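PDB 5BTO: SsRai1 from Scheffersomyces stipitis, which hydrolyses NAD caps and other 5'-end structures from RNA with a divalent metal ion, and binds and stimulates the exoribonuclease RAT1. Local coordinates for residues 134-139 with 143-148; 147-152 with 386-391; 349-354 with 358-363. All coordinates share one frame; numbering follows the deposited sequence.

The three contacts lie on the same side of the molecule, around one large mixed sheet. Interaction 1 is its buried part, a hairpin of strands 132-139 and 142-147 held by backbone hydrogen bonds and apolar side chains. Interaction 3 borders the same sheet through strand 359-365, the other neighbour of 132-139; it is smaller, partly buried, purely van der Waals, and turns on one tyrosine ring. Interaction 2 starts where the hairpin ends, sharing Ser147, Asp148 and a water with interaction 1, and is polar: a carboxylate from helix 378-388 meets the start of helix 149-166. Met389 and Leu390 pack back onto the hairpin, and Arg361 makes a long, weak ion pair with Asp148.

Interaction 1 (134-139 with 143-148); sequences LNVLAY and LFINSD
Strands 132-139 and 142-147 form a beta hairpin, in which Asn135 and Asn146 make a hydrogen-bonded pair, Asn135 N to Asn146 O at 2.7 Å and Asn146 N to Asn135 O at 3.1 Å. Leu137 and Phe144 make the next such pair. Between them Val136 and Ile145 lie side by side on one face of the sheet, Val136 CG1 3.9 Å from Ile145 CG1, and Leu143 sends CD2 to 3.8 Å from Ala138 CB. On the face of Leu137 and Phe144, the phenyl ring turns its edge to Leu137 O and Tyr139 O, with Phe144 CE1 3.8 Å from Tyr139 CB. Leu384 and Arg385 of helix 378-388 touch Leu137 on this face. The hairpin lies in the middle of the large mixed sheet of this RAI1-like PD-(D/E)XK nuclease: Leu143 and Ile145 bond to strand 111-114, and Asn146, held by Ser85, lies near the substrate-binding Tyr114. Just past Ser147, the anti lone pair of Asp148 OD1 takes a nearly straight bond (173°) from Asn135 ND2, 2.7 Å away; Asn135 CG, anti to the carbonyl carbon (chi1 -68°), puts the amide on that side. The acceptor lies in the amide plane, while the carboxylate stands almost perpendicular to it. ND2 also bonds a water that reaches Ser147 O, and Arg361 takes Asn135 OD1, so the buried amide is fixed at both ends.

Interaction 2 (147-152 with 386-391); sequences SDEEIE and NGEMLT
Glu388 OE2 accepts the one direct hydrogen bond of this contact, from Glu149 N at 3.2 Å. The bond is nearly straight (168°) and arrives on the syn side of the carboxylate, though 32° out of its plane. The side chain reaches across because CG stands anti to the backbone N (chi1 173°) and the rest of the chain is extended, so only its end meets residues 147-149. Beside this bond, OE2 also lies 3.5 Å from Glu149 CB.

Waters add to the grip. One donates to Glu388 OE2 at 2.9 Å and to Ser147 O, joining the backbone just before the helix to the carboxylate. A second accepts from Glu150 N and donates to Glu388 OE1 over 3.3 Å, so the carboxylate is linked to two successive amides of the helix start, one directly and one through water.

Like charges crowd here: Asp148 OD1 is 3.9 Å from Glu388 OE2, and Glu149 OE1 is 4.0 Å from Glu388 OE1. Arg383 probably offsets this, forming a salt bridge with Glu388 OE1, while Asp148 OD1 is already bonded to Asn135. A leucine in place of Glu388 would probably leave Glu149 N without its acceptor and Arg383 without its salt-bridge mate.

Asp148 takes the N-cap position of helix 149-166; a capping bond from Ile151 N to its OD2 is modelled, but the place of OD2 is doubtful. The arrangement is that of a helix N-terminus met by anions, with the N-H groups of its first turn pointing back past the helix start and the positive end of the helix dipole likely to favour the charge brought to it by Glu388 from the end of helix 378-388.

Interaction 3 (349-354 with 358-363); sequences QEIPRD and KAYRVS
Ile351 and Tyr360 run antiparallel alongside one another, the isoleucine lying against the phenol ring. Ile351 CG1 sits over one ring face, 4.2 Å above the plane and offset toward the rim. Its CG2 methyl makes the nearest approach, 3.8 Å from Tyr360 CE1 and as close to CD1, so both branches of the side chain meet the same ring. With chi1 at -61°, CG1 lies anti to the carbonyl carbon and CG2 anti to the backbone N, which turns both branches to the ring.

Pro352 comes in from another direction. It crosses the tyrosine at about a right angle and meets the far end of the ring, with CD 3.7 Å from Tyr360 OH and 4.4 Å from Tyr360 CZ. The CB of Tyr360 points toward residues 349-354, and a chi1 of -67° sets CG anti to the carbonyl carbon, carrying the ring out past Ile351 to the proline. No hydrogen bond joins the two segments; the contact is apolar, and grades from buried Ile351 to exposed Pro352.

Ile351 is the first residue to leave helix 333-350, and the chain then turns back into strand 359-365. That strand runs between 132-139 and 370-375 in the large sheet: Tyr360 bonds through its backbone to Val136 and touches Leu373 with its side chain, while Ile351 also packs on Val136, so the helix end lies against these strands.

Interaction 1 (134-139 with 143-148)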
loop_
_atom_site.group_PDB
_atom_site.type_symbol
_atom_site.label_atom_id
_atom_site.label_comp_id
_atom_site.label_asym_id
_atom_site.label_seq_id
_atom_site.Cartn_x
_atom_site.Cartn_y
_atom_site.Cartn_z
ATOM N N LEU A 134 11.137 -14.706 2.886
ATOM C CA LEU A 134 10.669 -15.916 2.226
ATOM C C LEU A 134 11.268 -16.059 0.845
ATOM O O LEU A 134 11.426 -15.074 0.124
ATOM C CB LEU A 134 9.151 -15.901 2.103
ATOM C CG LEU A 134 8.339 -15.664 3.381
ATOM C CD1 LEU A 134 6.881 -15.430 3.027
ATOM C CD2 LEU A 134 8.495 -16.852 4.336
ATOM N N ASN A 135 11.608 -17.290 0.479
ATOM C CA ASN A 135 12.032 -17.589 -0.886
ATOM C C ASN A 135 10.821 -18.079 -1.661
ATOM O O ASN A 135 10.020 -18.855 -1.137
ATOM C CB ASN A 135 13.116 -18.662 -0.902
ATOM C CG ASN A 135 14.419 -18.184 -0.311
ATOM O OD1 ASN A 135 14.751 -17.002 -0.388
ATOM N ND2 ASN A 135 15.174 -19.102 0.280
ATOM N N VAL A 136 10.675 -17.618 -2.898
ATOM C CA VAL A 136 9.542 -17.999 -3.720
ATOM C C VAL A 136 10.036 -18.362 -5.100
ATOM O O VAL A 136 10.857 -17.656 -5.678
ATOM C CB VAL A 136 8.529 -16.849 -3.871
ATOM C CG1 VAL A 136 7.317 -17.318 -4.654
ATOM C CG2 VAL A 136 8.131 -16.293 -2.512
ATOM N N LEU A 137 9.540 -19.455 -5.655
ATOM C CA LEU A 137 9.899 -19.721 -7.042
ATOM C C LEU A 137 8.797 -20.439 -7.787
ATOM O O LEU A 137 8.004 -21.193 -7.196
ATOM C CB LEU A 137 11.214 -20.480 -7.134
ATOM C CG LEU A 137 11.219 -21.859 -6.500
ATOM C CD1 LEU A 137 10.676 -22.876 -7.497
ATOM C CD2 LEU A 137 12.610 -22.225 -6.069
ATOM N N ALA A 138 8.750 -20.183 -9.089
ATOM C CA ALA A 138 7.758 -20.783 -9.956
ATOM C C ALA A 138 8.306 -22.068 -10.541
ATOM O O ALA A 138 9.434 -22.112 -11.035
ATOM C CB ALA A 138 7.379 -19.813 -11.077
ATOM N N TYR A 139 7.499 -23.117 -10.483
ATOM C CA TYR A 139 7.856 -24.379 -11.090
ATOM C C TYR A 139 6.577 -25.132 -11.427
ATOM O O TYR A 139 5.638 -25.170 -10.630
ATOM C CB TYR A 139 8.752 -25.193 -10.147
ATOM C CG TYR A 139 9.119 -26.550 -10.696
ATOM C CD1 TYR A 139 10.110 -26.683 -11.666
ATOM C CD2 TYR A 139 8.478 -27.695 -10.244
ATOM C CE1 TYR A 139 10.441 -27.932 -12.179
ATOM C CE2 TYR A 139 8.798 -28.938 -10.748
ATOM C CZ TYR A 139 9.781 -29.053 -11.711
ATOM O OH TYR A 139 10.100 -30.300 -12.208
ATOM N N LEU A 143 3.672 -21.793 -7.428
ATOM C CA LEU A 143 4.662 -21.113 -6.595
ATOM C C LEU A 143 4.983 -21.929 -5.350
ATOM O O LEU A 143 4.084 -22.370 -4.644
ATOM C CB LEU A 143 4.179 -19.723 -6.168
ATOM C CG LEU A 143 3.917 -18.693 -7.262
ATOM C CD1 LEU A 143 3.677 -17.312 -6.623
ATOM C CD2 LEU A 143 5.088 -18.648 -8.258
ATOM N N PHE A 144 6.269 -22.125 -5.093
ATOM C CA PHE A 144 6.731 -22.817 -3.895
ATOM C C PHE A 144 7.369 -21.793 -2.971
ATOM O O PHE A 144 8.215 -21.004 -3.405
ATOM C CB PHE A 144 7.729 -23.923 -4.274
ATOM C CG PHE A 144 7.131 -25.002 -5.134
ATOM C CD1 PHE A 144 6.913 -24.788 -6.489
ATOM C CD2 PHE A 144 6.788 -26.225 -4.589
ATOM C CE1 PHE A 144 6.355 -25.774 -7.288
ATOM C CE2 PHE A 144 6.230 -27.221 -5.378
ATOM C CZ PHE A 144 6.007 -26.995 -6.726
ATOM N N ILE A 145 6.933 -21.768 -1.712
ATOM C CA ILE A 145 7.387 -20.735 -0.774
ATOM C C ILE A 145 7.941 -21.367 0.493
ATOM O O ILE A 145 7.256 -22.175 1.135
ATOM C CB ILE A 145 6.229 -19.788 -0.392
ATOM C CG1 ILE A 145 5.621 -19.164 -1.661
ATOM C CG2 ILE A 145 6.709 -18.695 0.589
ATOM C CD1 ILE A 145 4.487 -18.187 -1.402
ATOM N N ASN A 146 9.176 -21.018 0.850
ATOM C CA ASN A 146 9.747 -21.456 2.124
ATOM C C ASN A 146 10.569 -20.356 2.759
ATOM O O ASN A 146 10.925 -19.381 2.101
ATOM C CB ASN A 146 10.627 -22.705 1.971
ATOM C CG ASN A 146 10.859 -23.421 3.312
ATOM O OD1 ASN A 146 10.137 -23.189 4.287
ATOM N ND2 ASN A 146 11.860 -24.280 3.364
ATOM N N SER A 147 10.880 -20.514 4.037
ATOM C CA SER A 147 11.864 -19.649 4.671
ATOM C C SER A 147 13.243 -19.958 4.098
ATOM O O SER A 147 13.465 -21.019 3.503
ATOM C CB SER A 147 11.878 -19.881 6.182
ATOM O OG SER A 147 12.014 -21.263 6.480
ATOM N N ASP A 148 14.175 -19.029 4.280
ATOM C CA ASP A 148 15.532 -19.237 3.805
ATOM C C ASP A 148 16.415 -19.828 4.901
ATOM O O ASP A 148 16.547 -19.259 5.986
ATOM C CB ASP A 148 16.117 -17.925 3.296
ATOM C CG ASP A 148 17.485 -18.107 2.670
ATOM O OD1 ASP A 148 17.562 -18.572 1.514
ATOM O OD2 ASP A 148 18.485 -17.776 3.332
HETATM O O HOH W 1 14.386 -21.816 0.966
#

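Interaction 2 (147-152 with 386-391)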
loop_
_atom_site.group_PDB
_atom_site.type_symbol
_atom_site.label_atom_id
_atom_site.label_comp_id
_atom_site.label_asym_id
_atom_site.label_seq_id
_atom_site.Cartn_x
_atom_site.Cartn_y
_atom_site.Cartn_z
ATOM N N SER A 147 10.880 -20.514 4.037
ATOM C CA SER A 147 11.864 -19.649 4.671
ATOM C C SER A 147 13.243 -19.958 4.098
ATOM O O SER A 147 13.465 -21.019 3.503
ATOM C CB SER A 147 11.878 -19.881 6.182
ATOM O OG SER A 147 12.014 -21.263 6.480
ATOM N N ASP A 148 14.175 -19.029 4.280
ATOM C CA ASP A 148 15.532 -19.237 3.805
ATOM C C ASP A 148 16.415 -19.828 4.901
ATOM O O ASP A 148 16.547 -19.259 5.986
ATOM C CB ASP A 148 16.117 -17.925 3.296
ATOM C CG ASP A 148 17.485 -18.107 2.670
ATOM O OD1 ASP A 148 17.562 -18.572 1.514
ATOM O OD2 ASP A 148 18.485 -17.776 3.332
ATOM N N GLU A 149 17.029 -20.967 4.604
ATOM C CA GLU A 149 17.803 -21.709 5.594
ATOM C C GLU A 149 18.886 -20.866 6.265
ATOM O O GLU A 149 18.971 -20.812 7.493
ATOM C CB GLU A 149 18.422 -22.956 4.953
ATOM C CG GLU A 149 19.136 -23.866 5.928
ATOM C CD GLU A 149 19.506 -25.200 5.311
ATOM O OE1 GLU A 149 18.925 -25.557 4.266
ATOM O OE2 GLU A 149 20.380 -25.890 5.872
ATOM N N GLU A 150 19.709 -20.208 5.459
ATOM C CA GLU A 150 20.829 -19.438 5.991
ATOM C C GLU A 150 20.334 -18.265 6.842
ATOM O O GLU A 150 20.825 -18.038 7.946
ATOM C CB GLU A 150 21.735 -18.944 4.857
ATOM C CG GLU A 150 21.177 -17.734 4.131
ATOM C CD GLU A 150 21.755 -17.542 2.748
ATOM O OE1 GLU A 150 22.922 -17.931 2.521
ATOM O OE2 GLU A 150 21.030 -16.997 1.888
ATOM N N ILE A 151 19.347 -17.534 6.335
ATOM C CA ILE A 151 18.814 -16.387 7.064
ATOM C C ILE A 151 18.212 -16.827 8.393
ATOM O O ILE A 151 18.435 -16.190 9.427
ATOM C CB ILE A 151 17.782 -15.603 6.225
ATOM C CG1 ILE A 151 18.494 -14.850 5.095
ATOM C CG2 ILE A 151 16.989 -14.641 7.112
ATOM C CD1 ILE A 151 17.562 -14.067 4.182
ATOM N N GLU A 152 17.472 -17.932 8.370
ATOM C CA GLU A 152 16.875 -18.466 9.594
ATOM C C GLU A 152 17.929 -18.866 10.614
ATOM O O GLU A 152 17.772 -18.609 11.808
ATOM C CB GLU A 152 15.969 -19.660 9.289
ATOM C CG GLU A 152 14.668 -19.263 8.643
ATOM C CD GLU A 152 13.981 -18.130 9.386
ATOM O OE1 GLU A 152 13.810 -18.234 10.624
ATOM O OE2 GLU A 152 13.625 -17.130 8.728
ATOM N N ASN A 386 17.845 -26.764 -7.042
ATOM C CA ASN A 386 18.672 -27.961 -7.107
ATOM C C ASN A 386 19.068 -28.523 -5.741
ATOM O O ASN A 386 20.202 -28.967 -5.547
ATOM C CB ASN A 386 19.904 -27.702 -7.981
ATOM C CG ASN A 386 19.540 -27.476 -9.439
ATOM O OD1 ASN A 386 18.878 -28.309 -10.061
ATOM N ND2 ASN A 386 19.960 -26.346 -9.988
ATOM N N GLY A 387 18.125 -28.526 -4.803
ATOM C CA GLY A 387 18.371 -29.135 -3.508
ATOM C C GLY A 387 17.653 -28.532 -2.315
ATOM O O GLY A 387 16.988 -29.252 -1.570
ATOM N N GLU A 388 17.783 -27.223 -2.113
ATOM C CA GLU A 388 17.209 -26.611 -0.910
ATOM C C GLU A 388 15.681 -26.563 -0.906
ATOM O O GLU A 388 15.057 -26.901 0.101
ATOM C CB GLU A 388 17.790 -25.216 -0.621
ATOM C CG GLU A 388 17.049 -24.511 0.536
ATOM C CD GLU A 388 17.790 -23.311 1.119
ATOM O OE1 GLU A 388 19.033 -23.253 0.993
ATOM O OE2 GLU A 388 17.122 -22.432 1.721
ATOM N N MET A 389 15.083 -26.153 -2.020
ATOM C CA MET A 389 13.624 -26.089 -2.134
ATOM C C MET A 389 13.071 -27.285 -2.916
ATOM O O MET A 389 12.359 -28.128 -2.364
ATOM C CB MET A 389 13.201 -24.777 -2.808
ATOM C CG MET A 389 11.694 -24.602 -2.997
ATOM S SD MET A 389 10.967 -23.428 -1.845
ATOM C CE MET A 389 12.196 -22.112 -1.972
ATOM N N LEU A 390 13.395 -27.350 -4.204
ATOM C CA LEU A 390 12.977 -28.475 -5.037
ATOM C C LEU A 390 13.946 -29.633 -4.865
ATOM O O LEU A 390 15.162 -29.426 -4.739
ATOM C CB LEU A 390 12.910 -28.063 -6.511
ATOM C CG LEU A 390 11.990 -26.890 -6.858
ATOM C CD1 LEU A 390 12.023 -26.586 -8.357
ATOM C CD2 LEU A 390 10.564 -27.130 -6.379
ATOM N N THR A 391 13.414 -30.853 -4.860
ATOM C CA THR A 391 14.252 -32.042 -4.775
ATOM C C THR A 391 14.324 -32.712 -6.140
ATOM O O THR A 391 13.446 -32.523 -6.981
ATOM C CB THR A 391 13.692 -33.048 -3.769
ATOM O OG1 THR A 391 12.455 -33.575 -4.265
ATOM C CG2 THR A 391 13.448 -32.373 -2.416
HETATM O O HOH W 1 14.386 -21.816 0.966
HETATM O O HOH W 2 19.623 -20.322 2.378
#

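Interaction 3 (349-354 with 358-363)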
loop_
_atom_site.group_PDB
_atom_site.type_symbol
_atom_site.label_atom_id
_atom_site.label_comp_id
_atom_site.label_asym_id
_atom_site.label_seq_id
_atom_site.Cartn_x
_atom_site.Cartn_y
_atom_site.Cartn_z
ATOM N N GLN A 349 0.313 -11.961 -8.959
ATOM C CA GLN A 349 0.320 -11.004 -10.063
ATOM C C GLN A 349 1.730 -10.647 -10.529
ATOM O O GLN A 349 1.963 -10.425 -11.725
ATOM C CB GLN A 349 -0.411 -9.719 -9.669
ATOM C CG GLN A 349 -1.928 -9.811 -9.676
ATOM C CD GLN A 349 -2.590 -8.485 -9.325
ATOM O OE1 GLN A 349 -1.925 -7.451 -9.253
ATOM N NE2 GLN A 349 -3.905 -8.511 -9.104
ATOM N N GLU A 350 2.670 -10.598 -9.590
ATOM C CA GLU A 350 4.005 -10.058 -9.873
ATOM C C GLU A 350 5.075 -11.097 -10.222
ATOM O O GLU A 350 6.109 -10.753 -10.797
ATOM C CB GLU A 350 4.482 -9.191 -8.702
ATOM C CG GLU A 350 3.597 -7.984 -8.435
ATOM C CD GLU A 350 3.520 -7.053 -9.631
ATOM O OE1 GLU A 350 4.513 -6.958 -10.386
ATOM O OE2 GLU A 350 2.462 -6.425 -9.825
ATOM N N ILE A 351 4.833 -12.360 -9.891
ATOM C CA ILE A 351 5.797 -13.410 -10.202
ATOM C C ILE A 351 5.290 -14.218 -11.392
ATOM O O ILE A 351 4.301 -14.915 -11.272
ATOM C CB ILE A 351 6.016 -14.349 -8.988
ATOM C CG1 ILE A 351 6.562 -13.559 -7.794
ATOM C CG2 ILE A 351 6.957 -15.497 -9.347
ATOM C CD1 ILE A 351 6.683 -14.358 -6.516
ATOM N N PRO A 352 5.951 -14.097 -12.559
ATOM C CA PRO A 352 5.498 -14.831 -13.751
ATOM C C PRO A 352 5.421 -16.331 -13.491
ATOM O O PRO A 352 6.407 -16.934 -13.076
ATOM C CB PRO A 352 6.578 -14.516 -14.794
ATOM C CG PRO A 352 7.141 -13.208 -14.363
ATOM C CD PRO A 352 7.098 -13.221 -12.845
ATOM N N ARG A 353 4.259 -16.927 -13.728
ATOM C CA ARG A 353 4.047 -18.304 -13.308
ATOM C C ARG A 353 4.782 -19.297 -14.182
ATOM O O ARG A 353 5.125 -20.388 -13.731
ATOM C CB ARG A 353 2.561 -18.663 -13.285
ATOM C CG ARG A 353 2.269 -19.927 -12.489
ATOM C CD ARG A 353 2.104 -19.628 -10.997
ATOM N NE ARG A 353 0.927 -18.799 -10.776
ATOM C CZ ARG A 353 -0.295 -19.280 -10.577
ATOM N NH1 ARG A 353 -0.505 -20.596 -10.556
ATOM N NH2 ARG A 353 -1.308 -18.446 -10.409
ATOM N N ASP A 354 5.006 -18.931 -15.441
ATOM C CA ASP A 354 5.577 -19.876 -16.388
ATOM C C ASP A 354 7.070 -19.669 -16.628
ATOM O O ASP A 354 7.650 -20.297 -17.513
ATOM C CB ASP A 354 4.819 -19.815 -17.714
ATOM C CG ASP A 354 3.348 -20.135 -17.553
ATOM O OD1 ASP A 354 3.000 -20.870 -16.603
ATOM O OD2 ASP A 354 2.541 -19.654 -18.378
ATOM N N LYS A 358 13.948 -18.030 -12.882
ATOM C CA LYS A 358 14.149 -17.048 -11.812
ATOM C C LYS A 358 13.603 -17.490 -10.455
ATOM O O LYS A 358 12.708 -18.309 -10.379
ATOM C CB LYS A 358 13.462 -15.731 -12.180
ATOM C CG LYS A 358 13.943 -15.082 -13.463
ATOM C CD LYS A 358 13.244 -13.743 -13.654
ATOM C CE LYS A 358 13.654 -13.070 -14.961
ATOM N NZ LYS A 358 15.139 -12.931 -15.097
ATOM N N ALA A 359 14.141 -16.902 -9.393
ATOM C CA ALA A 359 13.636 -17.103 -8.036
ATOM C C ALA A 359 13.508 -15.736 -7.380
ATOM O O ALA A 359 14.167 -14.778 -7.805
ATOM C CB ALA A 359 14.578 -17.975 -7.244
ATOM N N TYR A 360 12.681 -15.648 -6.342
ATOM C CA TYR A 360 12.377 -14.366 -5.710
ATOM C C TYR A 360 12.523 -14.407 -4.182
ATOM O O TYR A 360 12.419 -15.471 -3.551
ATOM C CB TYR A 360 10.957 -13.903 -6.096
ATOM C CG TYR A 360 10.824 -13.562 -7.563
ATOM C CD1 TYR A 360 10.583 -14.549 -8.522
ATOM C CD2 TYR A 360 10.966 -12.249 -8.000
ATOM C CE1 TYR A 360 10.494 -14.220 -9.887
ATOM C CE2 TYR A 360 10.870 -11.923 -9.339
ATOM C CZ TYR A 360 10.627 -12.906 -10.277
ATOM O OH TYR A 360 10.552 -12.542 -11.612
ATOM N N ARG A 361 12.795 -13.238 -3.606
ATOM C CA ARG A 361 12.847 -13.047 -2.161
ATOM C C ARG A 361 11.760 -12.062 -1.757
ATOM O O ARG A 361 11.721 -10.931 -2.246
ATOM C CB ARG A 361 14.224 -12.519 -1.741
ATOM C CG ARG A 361 14.312 -11.967 -0.316
ATOM C CD ARG A 361 14.148 -13.072 0.746
ATOM N NE ARG A 361 15.000 -14.231 0.473
ATOM C CZ ARG A 361 16.327 -14.237 0.564
ATOM N NH1 ARG A 361 16.984 -13.138 0.916
ATOM N NH2 ARG A 361 17.008 -15.343 0.287
ATOM N N VAL A 362 10.860 -12.510 -0.885
ATOM C CA VAL A 362 9.852 -11.641 -0.290
ATOM C C VAL A 362 10.369 -11.263 1.086
ATOM O O VAL A 362 10.723 -12.134 1.880
ATOM C CB VAL A 362 8.486 -12.360 -0.150
ATOM C CG1 VAL A 362 7.478 -11.474 0.586
ATOM C CG2 VAL A 362 7.951 -12.758 -1.511
ATOM N N SER A 363 10.438 -9.965 1.372
ATOM C CA SER A 363 11.035 -9.530 2.626
ATOM C C SER A 363 10.254 -8.396 3.265
ATOM O O SER A 363 9.859 -7.433 2.598
ATOM C CB SER A 363 12.487 -9.079 2.394
ATOM O OG SER A 363 13.094 -8.671 3.608
#